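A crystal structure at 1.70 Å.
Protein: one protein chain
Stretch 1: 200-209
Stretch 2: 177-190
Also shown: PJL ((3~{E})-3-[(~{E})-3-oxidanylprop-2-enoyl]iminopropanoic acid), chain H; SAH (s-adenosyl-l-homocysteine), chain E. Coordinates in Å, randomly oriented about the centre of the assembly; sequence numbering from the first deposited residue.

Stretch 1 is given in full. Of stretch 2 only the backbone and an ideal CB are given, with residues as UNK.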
# COMPACT_ATOMS: atom_id res chain seq x y z
N TYR A 200 -3.07 -9.14 14.55
CA TYR A 200 -4.00 -8.37 13.73
C TYR A 200 -4.27 -7.05 14.42
O TYR A 200 -3.98 -6.89 15.61
CB TYR A 200 -5.29 -9.14 13.44
CG TYR A 200 -6.19 -9.44 14.64
CD1 TYR A 200 -7.10 -8.49 15.11
CD2 TYR A 200 -6.14 -10.66 15.28
CE1 TYR A 200 -7.92 -8.76 16.20
CE2 TYR A 200 -6.96 -10.94 16.38
CZ TYR A 200 -7.85 -9.98 16.82
OH TYR A 200 -8.67 -10.25 17.89
N THR A 201 -4.80 -6.11 13.65
CA THR A 201 -4.94 -4.71 14.05
C THR A 201 -6.35 -4.24 13.71
O THR A 201 -6.75 -4.27 12.54
CB THR A 201 -3.90 -3.83 13.36
OG1 THR A 201 -2.59 -4.34 13.61
CG2 THR A 201 -3.98 -2.39 13.86
N ILE A 202 -7.08 -3.79 14.72
CA ILE A 202 -8.49 -3.43 14.58
C ILE A 202 -8.60 -1.91 14.54
O ILE A 202 -8.29 -1.25 15.55
CB ILE A 202 -9.34 -3.98 15.73
CG1 ILE A 202 -9.33 -5.51 15.73
CG2 ILE A 202 -10.75 -3.40 15.69
CD1 ILE A 202 -10.06 -6.15 14.56
N PRO A 203 -9.11 -1.32 13.46
CA PRO A 203 -9.58 0.07 13.53
C PRO A 203 -10.96 0.09 14.15
O PRO A 203 -11.87 -0.59 13.68
CB PRO A 203 -9.60 0.52 12.07
CG PRO A 203 -9.90 -0.75 11.31
CD PRO A 203 -9.40 -1.91 12.14
N ASN A 204 -11.12 0.85 15.23
CA ASN A 204 -12.40 0.89 15.93
C ASN A 204 -13.32 1.90 15.25
O ASN A 204 -13.69 2.94 15.80
CB ASN A 204 -12.19 1.20 17.40
CG ASN A 204 -11.58 0.05 18.12
OD1 ASN A 204 -12.06 -1.08 18.00
ND2 ASN A 204 -10.48 0.29 18.83
N LEU A 205 -13.70 1.54 14.03
CA LEU A 205 -14.47 2.41 13.15
C LEU A 205 -15.88 1.88 12.94
O LEU A 205 -16.15 0.67 13.05
CB LEU A 205 -13.77 2.57 11.81
CG LEU A 205 -12.45 3.34 11.86
CD1 LEU A 205 -11.71 3.28 10.54
CD2 LEU A 205 -12.74 4.80 12.23
N LYS A 206 -16.77 2.81 12.65
CA LYS A 206 -18.14 2.52 12.24
C LYS A 206 -18.63 3.74 11.49
O LYS A 206 -17.92 4.74 11.34
CB LYS A 206 -19.03 2.19 13.43
CG LYS A 206 -19.17 3.36 14.40
CD LYS A 206 -20.26 3.13 15.44
CE LYS A 206 -21.64 3.32 14.81
NZ LYS A 206 -22.72 2.87 15.72
N TYR A 207 -19.86 3.66 11.00
CA TYR A 207 -20.44 4.75 10.23
C TYR A 207 -21.00 5.80 11.21
O TYR A 207 -22.21 5.92 11.42
CB TYR A 207 -21.49 4.21 9.28
CG TYR A 207 -22.18 5.24 8.44
CD1 TYR A 207 -21.45 6.15 7.68
CD2 TYR A 207 -23.56 5.31 8.38
CE1 TYR A 207 -22.08 7.11 6.90
CE2 TYR A 207 -24.20 6.26 7.61
CZ TYR A 207 -23.46 7.15 6.88
OH TYR A 207 -24.10 8.08 6.11
N PHE A 208 -20.07 6.53 11.84
CA PHE A 208 -20.44 7.53 12.83
C PHE A 208 -21.40 8.56 12.25
O PHE A 208 -22.25 9.10 12.95
CB PHE A 208 -19.21 8.28 13.35
CG PHE A 208 -18.13 7.41 13.91
CD1 PHE A 208 -18.24 6.84 15.16
CD2 PHE A 208 -16.97 7.20 13.18
CE1 PHE A 208 -17.23 6.05 15.67
CE2 PHE A 208 -15.96 6.41 13.68
CZ PHE A 208 -16.08 5.83 14.92
N GLU A 209 -21.20 8.89 10.98
CA GLU A 209 -22.05 9.87 10.32
C GLU A 209 -23.52 9.48 10.41
O GLU A 209 -24.40 10.34 10.59
CB GLU A 209 -21.57 9.99 8.88
CG GLU A 209 -22.42 10.81 7.94
CD GLU A 209 -21.91 10.69 6.52
OE1 GLU A 209 -20.73 11.05 6.29
OE2 GLU A 209 -22.66 10.19 5.65
N UNK A 177 -13.48 16.44 8.03
CA UNK A 177 -12.91 15.94 9.28
C UNK A 177 -13.07 14.43 9.41
O UNK A 177 -12.12 13.73 9.73
CB UNK A 177 -13.57 16.64 10.47
N UNK A 178 -14.28 13.92 9.14
CA UNK A 178 -14.53 12.48 9.23
C UNK A 178 -13.62 11.70 8.28
O UNK A 178 -13.01 10.70 8.68
CB UNK A 178 -16.00 12.18 8.92
N UNK A 179 -13.55 12.11 7.01
CA UNK A 179 -12.69 11.43 6.04
C UNK A 179 -11.25 11.36 6.54
O UNK A 179 -10.60 10.31 6.47
CB UNK A 179 -12.74 12.14 4.69
N UNK A 180 -10.74 12.49 7.01
CA UNK A 180 -9.36 12.54 7.46
C UNK A 180 -9.13 11.64 8.67
O UNK A 180 -8.11 10.95 8.75
CB UNK A 180 -8.97 13.98 7.79
N UNK A 181 -10.08 11.62 9.61
CA UNK A 181 -9.96 10.75 10.78
C UNK A 181 -9.93 9.29 10.36
O UNK A 181 -9.08 8.51 10.81
CB UNK A 181 -11.11 10.99 11.76
N UNK A 182 -10.84 8.90 9.47
CA UNK A 182 -10.88 7.53 8.96
C UNK A 182 -9.55 7.17 8.32
O UNK A 182 -8.96 6.12 8.59
CB UNK A 182 -12.02 7.36 7.95
N UNK A 183 -9.05 8.04 7.46
CA UNK A 183 -7.83 7.72 6.72
C UNK A 183 -6.61 7.69 7.64
O UNK A 183 -5.70 6.87 7.44
CB UNK A 183 -7.61 8.73 5.60
N UNK A 184 -6.55 8.59 8.62
CA UNK A 184 -5.50 8.54 9.63
C UNK A 184 -5.50 7.18 10.31
O UNK A 184 -4.45 6.55 10.49
CB UNK A 184 -5.68 9.66 10.66
N UNK A 185 -6.67 6.72 10.72
CA UNK A 185 -6.75 5.45 11.43
C UNK A 185 -6.38 4.29 10.50
O UNK A 185 -5.63 3.39 10.89
CB UNK A 185 -8.15 5.25 12.00
N UNK A 186 -6.89 4.30 9.26
CA UNK A 186 -6.60 3.21 8.33
C UNK A 186 -5.12 3.13 8.00
O UNK A 186 -4.53 2.04 8.00
CB UNK A 186 -7.41 3.38 7.04
N UNK A 187 -4.49 4.27 7.69
CA UNK A 187 -3.06 4.25 7.40
C UNK A 187 -2.27 3.82 8.63
O UNK A 187 -1.28 3.08 8.51
CB UNK A 187 -2.59 5.62 6.92
N UNK A 188 -2.70 4.24 9.81
CA UNK A 188 -2.03 3.81 11.04
C UNK A 188 -2.12 2.30 11.22
O UNK A 188 -1.12 1.65 11.53
CB UNK A 188 -2.64 4.52 12.25
N UNK A 189 -3.31 1.73 11.00
CA UNK A 189 -3.50 0.29 11.15
C UNK A 189 -2.56 -0.49 10.24
O UNK A 189 -2.01 -1.52 10.65
CB UNK A 189 -4.95 -0.09 10.85
N UNK A 190 -2.40 -0.04 9.01
CA UNK A 190 -1.60 -0.81 8.07
C UNK A 190 -0.14 -0.83 8.50
O UNK A 190 0.52 -1.88 8.40
CB UNK A 190 -1.73 -0.24 6.66
O14 PJL H . -17.64 14.48 6.21
C12 PJL H . -16.80 13.99 5.38
O13 PJL H . -15.61 13.77 5.65
C10 PJL H . -17.19 13.62 3.97
C4 PJL H . -18.20 14.55 3.36
N5 PJL H . -19.44 14.40 3.56
C6 PJL H . -20.38 15.20 3.02
O8 PJL H . -21.51 14.78 2.79
C7 PJL H . -20.10 16.61 2.67
C2 PJL H . -18.89 17.14 2.85
O1 PJL H . -18.59 18.38 2.54
N SAH E . -16.56 19.99 5.91
CA SAH E . -17.12 19.57 7.23
CB SAH E . -18.25 18.56 7.01
CG SAH E . -19.54 19.26 6.58
SD SAH E . -20.90 18.12 6.45
C SAH E . -16.07 18.92 8.10
O SAH E . -16.41 18.49 9.23
OXT SAH E . -14.92 18.84 7.64
C5' SAH E . -22.23 19.21 6.04
C4' SAH E . -22.79 19.96 7.25
O4' SAH E . -23.48 21.12 6.77
C3' SAH E . -23.82 19.14 7.99
O3' SAH E . -23.88 19.51 9.38
C2' SAH E . -25.09 19.51 7.26
O2' SAH E . -26.29 19.26 7.99
C1' SAH E . -24.89 20.98 7.02
N9 SAH E . -25.58 21.50 5.83
C8 SAH E . -25.71 20.88 4.63
N7 SAH E . -26.38 21.69 3.77
C5 SAH E . -26.65 22.84 4.43
C6 SAH E . -27.32 24.11 4.11
N6 SAH E . -27.85 24.31 2.88
N1 SAH E . -27.39 25.05 5.08
C2 SAH E . -26.86 24.86 6.30
N3 SAH E . -26.24 23.73 6.66
C4 SAH E . -26.12 22.71 5.78

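Stretch 2 is a continuous helix, running nearly antiparallel to strand 200-203, so only one of its sides can meet stretch 1, and what that side meets is chiefly apolar.

Position 177 lies beyond the reach of stretch 1, but its backbone N is 2.8 Å from OXT of SAH, a hydrogen bond; a small polar residue would suit a site beside a carboxylate. It is Thr-177.

At 178 CA-to-CB points toward stretch 1, yet nothing there lies within 5.5 Å of the ideal CB. Only a chain of some length can cross to Phe-208; Met reaches easily, Phe could, and Leu might just manage it. Met-178 does so: its CE lies 3.9 Å from CB of Phe-208, and its SD sits oblique to the ring, 5.2 Å from the centroid.

Position 179 faces PJL, whose O13 accepts a hydrogen bond from the backbone N at 3.0 Å. A short hydroxyl, Ser or Thr, could add a second. Thr-179 does, OG1 donating to PJL O13 at 2.7 Å.

Positions 180, 183, 184 and 187 do not touch stretch 1, which therefore sets little preference; they are Leu-180, Asp-183, Ile-184 and Asp-187. Position 181 points toward stretch 1 across a gap, so an apolar residue of any moderate size would do; Val-181 makes no contact.

At 182 the bond points sideways, with Leu-205 CD1 4.8 Å from the ideal CB. Val, Ile or Leu would suit; Val-182 places CG1 4.3 Å from Leu-205 CD1.

At 185 CA-to-CB points toward stretch 1, and the ideal CB lies 4.3 Å from Leu-205 CD1 and 4.9 Å from Pro-203 CB. A branched aliphatic residue can serve both. Ile-185 brings CG2 to 3.6 Å from Pro-203 CB and CD1 to 3.8 Å from Leu-205 CD2.

From 186, directed sideways, a long apolar chain could still reach the same pair. The SD of Met-186 lies 4.0 Å from Leu-205 CD1 and 4.2 Å from Pro-203 CG.

Position 188 also points sideways, out of contact. Stretch 1 sets no limit here; a short hydroxyl can turn back to the helix backbone, and Ser-188 turns OG back to the O of Ile-184, a 2.7 Å hydrogen bond.

At 189 the strand comes close: Thr-201 CG2 is 3.9 Å from the ideal CB. Ala, Ser, Cys or perhaps Val are plausible. Cys-189, in the m rotamer, sets SG 3.6 Å from Pro-203 CB and 3.8 Å from Thr-201 CG2, a compact, polarizable filler.

Position 190 points away, where a long polar chain is free to extend. Arg-190 forms a salt bridge one turn back, NH1 to Asp-187 OD1 at 2.4 Å, a very short distance.

Stretch 2 (177-190) TMTLVVDIIMDSCR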
# COMPACT_ATOMS: atom_id res chain seq x y z
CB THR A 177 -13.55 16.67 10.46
OG1 THR A 177 -13.37 18.09 10.28
CG2 THR A 177 -12.93 16.27 11.79
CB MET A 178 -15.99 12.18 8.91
CG MET A 178 -16.37 10.69 8.98
SD MET A 178 -16.02 9.88 10.54
CE MET A 178 -16.91 10.93 11.69
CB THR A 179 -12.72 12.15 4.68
OG1 THR A 179 -14.03 12.12 4.12
CG2 THR A 179 -11.74 11.52 3.68
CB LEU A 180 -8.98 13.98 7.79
CG LEU A 180 -8.94 14.92 6.59
CD1 LEU A 180 -8.87 16.37 7.06
CD2 LEU A 180 -7.78 14.57 5.68
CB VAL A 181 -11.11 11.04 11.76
CG1 VAL A 181 -11.21 9.97 12.85
CG2 VAL A 181 -10.96 12.43 12.37
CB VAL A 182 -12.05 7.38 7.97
CG1 VAL A 182 -11.95 6.05 7.20
CG2 VAL A 182 -13.37 7.48 8.70
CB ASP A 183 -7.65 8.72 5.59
CG ASP A 183 -8.65 8.53 4.47
OD1 ASP A 183 -9.35 7.49 4.43
OD2 ASP A 183 -8.72 9.43 3.61
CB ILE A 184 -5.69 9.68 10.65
CG1 ILE A 184 -5.32 11.02 10.02
CG2 ILE A 184 -4.86 9.45 11.92
CD1 ILE A 184 -5.85 12.22 10.79
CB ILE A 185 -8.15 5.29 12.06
CG1 ILE A 185 -8.30 6.30 13.21
CG2 ILE A 185 -8.34 3.87 12.57
CD1 ILE A 185 -9.70 6.42 13.79
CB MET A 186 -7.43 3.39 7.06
CG MET A 186 -8.92 3.20 7.26
SD MET A 186 -9.40 1.55 7.80
CE MET A 186 -9.16 0.67 6.26
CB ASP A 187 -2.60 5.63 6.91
CG ASP A 187 -2.92 5.87 5.43
OD1 ASP A 187 -3.28 4.90 4.73
OD2 ASP A 187 -2.78 7.02 4.96
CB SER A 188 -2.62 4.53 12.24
OG SER A 188 -2.39 5.92 12.18
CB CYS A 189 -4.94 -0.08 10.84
SG CYS A 189 -6.05 0.30 12.15
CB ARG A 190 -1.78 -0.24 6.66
CG ARG A 190 -3.23 -0.46 6.18
CD ARG A 190 -3.46 -0.20 4.70
NE ARG A 190 -4.53 0.78 4.50
CZ ARG A 190 -4.35 2.07 4.20
NH1 ARG A 190 -3.12 2.56 4.06
NH2 ARG A 190 -5.39 2.86 4.05
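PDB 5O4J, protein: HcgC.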